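Local coordinates for protein beta subunit of photoactivated adenylyl cyclase (Beggiatoa sp. PS, PDB 5M2A) that makes cyclic AMP from ATP in response to blue light, which is sensed by a flavin-binding BLUF domain coupled to an adenylyl cyclase catalytic domain, at residues A217-S222 and Y291-T296; E197-I202 and H269-D274. All blocks are in the same frame, centred on the assembly; numbering follows the deposited sequence.

Contact 1 (A217-S222 and Y291-T296); sequences AAIRTS and YALAFT
In the catalytic domain of this class III cyclase, helix 215-235 packs against the central beta sheet, and here Ile219 and Ser222, one turn apart on the helix, meet Leu293 and Phe295 on one side of strand 293-296. Helix segment 217-222 and strand 293-296 run nearly antiparallel (162°), their axes 10.2 Å apart at closest approach. Leu293 fits its isopropyl fork against the helix: its CD1 lies 3.8 Å from both Ser222 CB and Ser222 OG, while its CD2 turns to Ile219 CD1 at 4.0 Å. Its CG stands anti to the backbone N (chi1 168°), which carries both methyls to the helix. Ile219 reaches Phe295 with its far end, CD1 coming obliquely to the CD2-CE2 side of the ring; Ile219 is modelled in two conformers, so both of its CD1 contacts hold for this copy alone. Leu251 of strand 247-258 touches both Ile219 and Phe295, and Ile249 touches both Ser222 and Leu293. Ser222 turns its hydroxyl back to its own helix, where OG donates to Ala218 O at 2.9 Å. With an alanine here, Leu293 CD1 would probably lose its hydroxyl neighbour and Ala218 O its side-chain donor. Ser222 N also donates to Ala218 O, at 3.1 Å, and it and OG arrive from opposite faces of the carbonyl plane.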
ATOM      1  N   ALA A 217     -22.295  -7.894   8.818  1.00 19.28           N
ATOM      2  CA  ALA A 217     -21.509  -8.101   7.601  1.00 21.67           C
ATOM      3  C   ALA A 217     -20.117  -8.637   7.917  1.00 18.15           C
ATOM      4  O   ALA A 217     -19.571  -9.456   7.162  1.00 18.68           O
ATOM      5  CB  ALA A 217     -21.397  -6.799   6.805  1.00 18.02           C
ATOM      6  N   ALA A 218     -19.519  -8.171   9.015  1.00 16.34           N
ATOM      7  CA  ALA A 218     -18.201  -8.653   9.429  1.00 14.49           C
ATOM      8  C   ALA A 218     -18.229 -10.136   9.801  1.00 17.10           C
ATOM      9  O   ALA A 218     -17.303 -10.892   9.464  1.00 17.43           O
ATOM     10  CB  ALA A 218     -17.703  -7.813  10.604  1.00 15.56           C
ATOM     11  N   ILE A 219     -19.266 -10.567  10.516  1.00 18.49           N
ATOM     12  CA  ILE A 219     -19.394 -11.982  10.865  0.53 17.49           C
ATOM     13  C   ILE A 219     -19.640 -12.811   9.608  1.00 17.83           C
ATOM     14  O   ILE A 219     -19.021 -13.859   9.401  1.00 16.08           O
ATOM     15  CB  ILE A 219     -20.523 -12.174  11.892  0.53 21.02           C
ATOM     16  CG1 ILE A 219     -20.244 -11.351  13.152  0.53 19.82           C
ATOM     17  CG2 ILE A 219     -20.727 -13.660  12.210  0.53 19.79           C
ATOM     18  CD1 ILE A 219     -19.033 -11.804  13.901  0.53 22.31           C
ATOM     19  N   ARG A 220     -20.566 -12.350   8.760  1.00 16.17           N
ATOM     20  CA  ARG A 220     -20.876 -13.065   7.518  1.00 17.33           C
ATOM     21  C   ARG A 220     -19.660 -13.148   6.602  1.00 18.61           C
ATOM     22  O   ARG A 220     -19.420 -14.182   5.960  1.00 20.20           O
ATOM     23  CB  ARG A 220     -22.041 -12.372   6.800  1.00 19.23           C
ATOM     24  CG  ARG A 220     -23.330 -12.467   7.557  1.00 16.30           C
ATOM     25  CD  ARG A 220     -24.455 -11.650   6.924  1.00 17.40           C
ATOM     26  NE  ARG A 220     -25.684 -11.886   7.680  1.00 22.23           N
ATOM     27  CZ  ARG A 220     -26.603 -10.955   7.915  1.00 24.16           C
ATOM     28  NH1 ARG A 220     -26.422  -9.729   7.456  1.00 24.37           N
ATOM     29  NH2 ARG A 220     -27.694 -11.245   8.612  1.00 22.81           N
ATOM     30  N   THR A 221     -18.912 -12.052   6.487  1.00 20.36           N
ATOM     31  CA  THR A 221     -17.644 -12.089   5.772  1.00 19.07           C
ATOM     32  C   THR A 221     -16.774 -13.234   6.267  1.00 17.85           C
ATOM     33  O   THR A 221     -16.271 -14.046   5.479  1.00 16.49           O
ATOM     34  CB  THR A 221     -16.917 -10.762   5.967  1.00 18.96           C
ATOM     35  OG1 THR A 221     -17.604  -9.731   5.251  1.00 17.65           O
ATOM     36  CG2 THR A 221     -15.489 -10.869   5.463  1.00 20.09           C
ATOM     37  N   SER A 222     -16.572 -13.292   7.580  1.00 15.44           N
ATOM     38  CA  SER A 222     -15.697 -14.301   8.168  1.00 15.45           C
ATOM     39  C   SER A 222     -16.197 -15.708   7.871  1.00 14.44           C
ATOM     40  O   SER A 222     -15.413 -16.603   7.524  1.00 16.94           O
ATOM     41  CB  SER A 222     -15.606 -14.063   9.678  1.00 19.12           C
ATOM     42  OG  SER A 222     -15.161 -12.736   9.925  1.00 17.25           O
ATOM     43  N   TYR A 291     -13.180 -23.078  17.498  1.00 23.62           N
ATOM     44  CA  TYR A 291     -13.852 -22.184  16.570  1.00 18.77           C
ATOM     45  C   TYR A 291     -12.808 -21.424  15.766  1.00 19.84           C
ATOM     46  O   TYR A 291     -11.753 -21.056  16.286  1.00 24.98           O
ATOM     47  CB  TYR A 291     -14.742 -21.155  17.296  1.00 21.07           C
ATOM     48  CG  TYR A 291     -15.796 -21.801  18.152  1.00 22.56           C
ATOM     49  CD1 TYR A 291     -15.510 -22.217  19.443  1.00 25.49           C
ATOM     50  CD2 TYR A 291     -17.074 -22.013  17.657  1.00 25.83           C
ATOM     51  CE1 TYR A 291     -16.465 -22.823  20.222  1.00 31.07           C
ATOM     52  CE2 TYR A 291     -18.041 -22.631  18.431  1.00 34.21           C
ATOM     53  CZ  TYR A 291     -17.728 -23.026  19.711  1.00 37.47           C
ATOM     54  OH  TYR A 291     -18.675 -23.630  20.491  1.00 37.34           O
ATOM     55  N   ALA A 292     -13.137 -21.155  14.506  1.00 21.70           N
ATOM     56  CA  ALA A 292     -12.232 -20.479  13.578  1.00 18.52           C
ATOM     57  C   ALA A 292     -12.414 -18.966  13.551  1.00 20.64           C
ATOM     58  O   ALA A 292     -11.721 -18.279  12.784  1.00 18.37           O
ATOM     59  CB  ALA A 292     -12.422 -21.046  12.172  1.00 19.87           C
ATOM     60  N   LEU A 293     -13.342 -18.437  14.346  1.00 21.11           N
ATOM     61  CA  LEU A 293     -13.623 -17.010  14.423  1.00 22.73           C
ATOM     62  C   LEU A 293     -13.706 -16.622  15.891  1.00 21.20           C
ATOM     63  O   LEU A 293     -14.404 -17.278  16.661  1.00 20.33           O
ATOM     64  CB  LEU A 293     -14.942 -16.674  13.721  1.00 21.80           C
ATOM     65  CG  LEU A 293     -15.532 -15.285  13.948  1.00 23.51           C
ATOM     66  CD1 LEU A 293     -14.601 -14.240  13.353  1.00 17.28           C
ATOM     67  CD2 LEU A 293     -16.918 -15.200  13.327  1.00 23.13           C
ATOM     68  N   ALA A 294     -13.007 -15.564  16.279  1.00 17.85           N
ATOM     69  CA  ALA A 294     -13.102 -15.068  17.647  1.00 19.11           C
ATOM     70  C   ALA A 294     -13.231 -13.557  17.634  1.00 17.45           C
ATOM     71  O   ALA A 294     -12.561 -12.886  16.849  1.00 22.69           O
ATOM     72  CB  ALA A 294     -11.880 -15.469  18.483  1.00 20.76           C
ATOM     73  N   PHE A 295     -14.066 -13.011  18.521  1.00 21.44           N
ATOM     74  CA  PHE A 295     -14.252 -11.570  18.512  1.00 17.41           C
ATOM     75  C   PHE A 295     -14.615 -11.070  19.906  1.00 19.14           C
ATOM     76  O   PHE A 295     -14.879 -11.845  20.837  1.00 22.02           O
ATOM     77  CB  PHE A 295     -15.288 -11.145  17.451  1.00 15.19           C
ATOM     78  CG  PHE A 295     -16.594 -11.879  17.538  1.00 17.46           C
ATOM     79  CD1 PHE A 295     -17.525 -11.547  18.511  1.00 18.63           C
ATOM     80  CD2 PHE A 295     -16.900 -12.885  16.623  1.00 20.39           C
ATOM     81  CE1 PHE A 295     -18.738 -12.219  18.596  1.00 18.86           C
ATOM     82  CE2 PHE A 295     -18.112 -13.566  16.710  1.00 23.08           C
ATOM     83  CZ  PHE A 295     -19.024 -13.235  17.687  1.00 18.96           C
ATOM     84  N   THR A 296     -14.592  -9.748  20.043  1.00 22.40           N
ATOM     85  CA  THR A 296     -14.807  -9.096  21.327  1.00 23.03           C
ATOM     86  C   THR A 296     -16.286  -8.866  21.600  1.00 22.02           C
ATOM     87  O   THR A 296     -17.133  -8.965  20.710  1.00 21.14           O
ATOM     88  CB  THR A 296     -14.076  -7.754  21.383  1.00 24.30           C
ATOM     89  OG1 THR A 296     -14.582  -6.902  20.348  1.00 20.71           O
ATOM     90  CG2 THR A 296     -12.581  -7.949  21.183  1.00 20.16           C
TER

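Contact 2 (E197-I202 and H269-D274); sequences EVTKFI and HTLLGD
Apolar contact between the strands is confined to one pair of methyls, Thr199 CG2 and Leu271 CD1, 3.8 Å apart, the two side chains meeting at a slant. Thr199 places CG2 beside its backbone N, anti to the carbonyl carbon, and its hydroxyl makes a weak hydrogen bond to Met207 O on the neighbouring strand; Leu271 also touches Glu258. Water supplies the polar link. One molecule donates both to Thr199 O at 3.0 Å and to His269 O at 2.8 Å, joining two backbone carbonyls while lying at the edge of the imidazole, in its plane. These are not paired strands of the cyclase sheet: strand 197-202 and strand segment 269-272 cross almost perpendicularly, at 93°, with axes 8.2 Å apart. On the first of them Thr199 and Lys200 form a classic beta bulge opposite Met207, and both turn their CB toward the crossing strand. A second water also donates to His269 O, so that two waters grip this carbonyl, and it accepts from Thr270 OG1 at 2.9 Å. Its bond from Lys200 NZ is modelled so short that the exact length is doubtful. Charge enters through that ammonium, which the side chain brings round by a bend at chi3 (73°). Lys200 NZ stays 3.7 Å from His269 O, and its strongest polar partner is Phe201 O of the second subunit, a bond returned by Lys200 of the second subunit to Phe201 O of this chain across the dimer interface.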
ATOM      1  N   GLU A 197     -13.343  -2.616   4.042  1.00 19.78           N
ATOM      2  CA  GLU A 197     -12.215  -1.974   3.374  1.00 19.11           C
ATOM      3  C   GLU A 197     -10.946  -2.724   3.744  1.00 18.38           C
ATOM      4  O   GLU A 197     -10.505  -2.666   4.897  1.00 20.49           O
ATOM      5  CB  GLU A 197     -12.109  -0.500   3.760  1.00 25.01           C
ATOM      6  CG  GLU A 197     -13.347   0.303   3.386  1.00 27.50           C
ATOM      7  CD  GLU A 197     -13.209   1.792   3.685  1.00 34.58           C
ATOM      8  OE1 GLU A 197     -13.723   2.602   2.886  1.00 39.00           O
ATOM      9  OE2 GLU A 197     -12.597   2.155   4.718  1.00 29.79           O
ATOM     10  N   VAL A 198     -10.367  -3.443   2.781  1.00 17.95           N
ATOM     11  CA  VAL A 198      -9.050  -4.027   3.004  1.00 17.30           C
ATOM     12  C   VAL A 198      -8.047  -2.902   3.224  1.00 19.51           C
ATOM     13  O   VAL A 198      -8.036  -1.907   2.487  1.00 24.76           O
ATOM     14  CB  VAL A 198      -8.632  -4.911   1.819  1.00 22.90           C
ATOM     15  CG1 VAL A 198      -7.188  -5.392   1.998  1.00 24.26           C
ATOM     16  CG2 VAL A 198      -9.558  -6.109   1.692  1.00 20.33           C
ATOM     17  N   THR A 199      -7.211  -3.040   4.249  1.00 20.08           N
ATOM     18  CA  THR A 199      -6.210  -2.019   4.542  1.00 24.12           C
ATOM     19  C   THR A 199      -4.823  -2.422   4.053  1.00 24.39           C
ATOM     20  O   THR A 199      -4.135  -1.625   3.407  1.00 26.03           O
ATOM     21  CB  THR A 199      -6.181  -1.723   6.047  1.00 39.10           C
ATOM     22  OG1 THR A 199      -5.356  -2.684   6.711  1.00 42.75           O
ATOM     23  CG2 THR A 199      -7.583  -1.810   6.637  1.00 40.62           C
ATOM     24  N   LYS A 200      -4.409  -3.658   4.317  1.00 18.61           N
ATOM     25  CA  LYS A 200      -3.112  -4.118   3.836  1.00 17.74           C
ATOM     26  C   LYS A 200      -3.017  -5.619   4.046  1.00 17.56           C
ATOM     27  O   LYS A 200      -3.803  -6.207   4.796  1.00 20.66           O
ATOM     28  CB  LYS A 200      -1.954  -3.412   4.559  1.00 27.74           C
ATOM     29  CG  LYS A 200      -1.951  -3.631   6.065  1.00 23.69           C
ATOM     30  CD  LYS A 200      -1.008  -2.645   6.777  1.00 27.87           C
ATOM     31  CE  LYS A 200      -1.590  -1.238   6.785  1.00 38.22           C
ATOM     32  NZ  LYS A 200      -0.675  -0.232   7.366  1.00 33.32           N
ATOM     33  N   PHE A 201      -2.036  -6.222   3.376  1.00 18.93           N
ATOM     34  CA  PHE A 201      -1.568  -7.578   3.644  1.00 19.57           C
ATOM     35  C   PHE A 201      -0.280  -7.500   4.458  1.00 24.33           C
ATOM     36  O   PHE A 201       0.624  -6.726   4.130  1.00 22.32           O
ATOM     37  CB  PHE A 201      -1.301  -8.349   2.346  1.00 16.79           C
ATOM     38  CG  PHE A 201      -2.462  -8.397   1.404  1.00 17.55           C
ATOM     39  CD1 PHE A 201      -3.761  -8.405   1.872  1.00 19.36           C
ATOM     40  CD2 PHE A 201      -2.252  -8.421   0.030  1.00 15.00           C
ATOM     41  CE1 PHE A 201      -4.839  -8.451   0.989  1.00 19.27           C
ATOM     42  CE2 PHE A 201      -3.315  -8.459  -0.845  1.00 17.22           C
ATOM     43  CZ  PHE A 201      -4.608  -8.475  -0.371  1.00 21.10           C
ATOM     44  N   ILE A 202      -0.206  -8.283   5.534  1.00 18.38           N
ATOM     45  CA  ILE A 202       0.987  -8.371   6.373  1.00 20.00           C
ATOM     46  C   ILE A 202       1.387  -9.841   6.442  1.00 21.56           C
ATOM     47  O   ILE A 202       0.738 -10.633   7.136  1.00 20.52           O
ATOM     48  CB  ILE A 202       0.746  -7.808   7.782  1.00 29.46           C
ATOM     49  CG1 ILE A 202       0.127  -6.419   7.701  1.00 28.45           C
ATOM     50  CG2 ILE A 202       2.046  -7.760   8.569  1.00 33.97           C
ATOM     51  CD1 ILE A 202      -0.717  -6.082   8.895  1.00 31.89           C
ATOM     52  N   HIS A 269      -1.433   5.063   4.831  1.00 30.20           N
ATOM     53  CA  HIS A 269      -2.688   5.088   5.454  1.00 34.84           C
ATOM     54  C   HIS A 269      -2.555   4.069   6.572  1.00 36.10           C
ATOM     55  O   HIS A 269      -2.195   2.961   6.332  1.00 31.00           O
ATOM     56  CB  HIS A 269      -3.685   4.506   4.534  1.00 37.70           C
ATOM     57  CG  HIS A 269      -5.049   4.479   5.092  1.00 38.72           C
ATOM     58  ND1 HIS A 269      -5.700   3.314   5.382  1.00 40.10           N
ATOM     59  CD2 HIS A 269      -5.895   5.479   5.410  1.00 44.49           C
ATOM     60  CE1 HIS A 269      -6.896   3.590   5.845  1.00 43.10           C
ATOM     61  NE2 HIS A 269      -7.034   4.898   5.883  1.00 49.26           N
ATOM     62  N   THR A 270      -2.853   4.461   7.785  1.00 38.18           N
ATOM     63  CA  THR A 270      -2.712   3.563   8.906  1.00 39.17           C
ATOM     64  C   THR A 270      -3.942   3.655   9.811  1.00 37.70           C
ATOM     65  O   THR A 270      -4.739   4.565   9.694  1.00 34.67           O
ATOM     66  CB  THR A 270      -1.403   3.892   9.660  1.00 48.98           C
ATOM     67  OG1 THR A 270      -0.380   4.243   8.721  1.00 53.87           O
ATOM     68  CG2 THR A 270      -0.872   2.737  10.555  1.00 50.51           C
ATOM     69  N   LEU A 271      -4.076   2.671  10.678  1.00 32.96           N
ATOM     70  CA  LEU A 271      -5.120   2.611  11.660  1.00 31.70           C
ATOM     71  C   LEU A 271      -4.393   2.378  12.941  1.00 31.62           C
ATOM     72  O   LEU A 271      -3.633   1.479  13.047  1.00 35.55           O
ATOM     73  CB  LEU A 271      -6.123   1.502  11.389  1.00 30.48           C
ATOM     74  CG  LEU A 271      -6.961   1.572  10.130  1.00 31.81           C
ATOM     75  CD1 LEU A 271      -7.579   0.226   9.874  1.00 39.96           C
ATOM     76  CD2 LEU A 271      -8.003   2.646  10.192  1.00 30.96           C
ATOM     77  N   LEU A 272      -4.644   3.237  13.897  1.00 25.13           N
ATOM     78  CA  LEU A 272      -3.977   3.223  15.192  1.00 25.08           C
ATOM     79  C   LEU A 272      -5.017   3.013  16.271  1.00 30.19           C
ATOM     80  O   LEU A 272      -5.990   3.769  16.341  1.00 30.66           O
ATOM     81  CB  LEU A 272      -3.261   4.537  15.494  1.00 24.40           C
ATOM     82  CG  LEU A 272      -2.080   5.097  14.716  1.00 31.56           C
ATOM     83  CD1 LEU A 272      -1.672   6.408  15.371  1.00 34.22           C
ATOM     84  CD2 LEU A 272      -0.918   4.129  14.674  1.00 29.26           C
ATOM     85  N   GLY A 273      -4.789   2.037  17.134  1.00 27.77           N
ATOM     86  CA  GLY A 273      -5.629   1.886  18.305  1.00 29.92           C
ATOM     87  C   GLY A 273      -5.567   0.476  18.834  1.00 27.50           C
ATOM     88  O   GLY A 273      -5.133  -0.451  18.153  1.00 24.90           O
ATOM     89  N   ASP A 274      -6.036   0.339  20.078  1.00 28.69           N
ATOM     90  CA  ASP A 274      -6.025  -0.953  20.763  0.60 33.01           C
ATOM     91  C   ASP A 274      -6.709  -2.031  19.944  1.00 29.58           C
ATOM     92  O   ASP A 274      -6.289  -3.191  19.956  1.00 24.86           O
ATOM     93  CB  ASP A 274      -6.714  -0.823  22.119  0.60 36.26           C
ATOM     94  CG  ASP A 274      -5.734  -0.705  23.253  0.60 41.56           C
ATOM     95  OD1 ASP A 274      -4.640  -1.293  23.140  0.60 45.79           O
ATOM     96  OD2 ASP A 274      -6.059  -0.027  24.251  0.60 46.77           O
TER
HETATM   97  O   HOH W   1      -2.908   0.800   4.727  1.00 46.11           O
HETATM   98  O   HOH W   2       0.375   1.995   7.015  1.00 46.54           O

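Overall arrangement
The chain passes through the flavin-binding BLUF domain before entering the catalytic domain, which holds all four segments. Strand 197-202 comes first, then the turn with Asp204, a magnesium ligand, strand 205-211 and segment 217-222 of the next helix. The chain runs on to 269-274, where contact 2 closes a loop of 66 residues, and to 291-296, where contact 1 closes one of 68. The segments alternate, so the loops cross rather than nest. Contact 1 joins the helix to the sheet; contact 2 bridges two strands of that sheet beside the second subunit. Their centres lie about 17 Å apart, with strand 247-258 pairing with both 266-272 and 293-296.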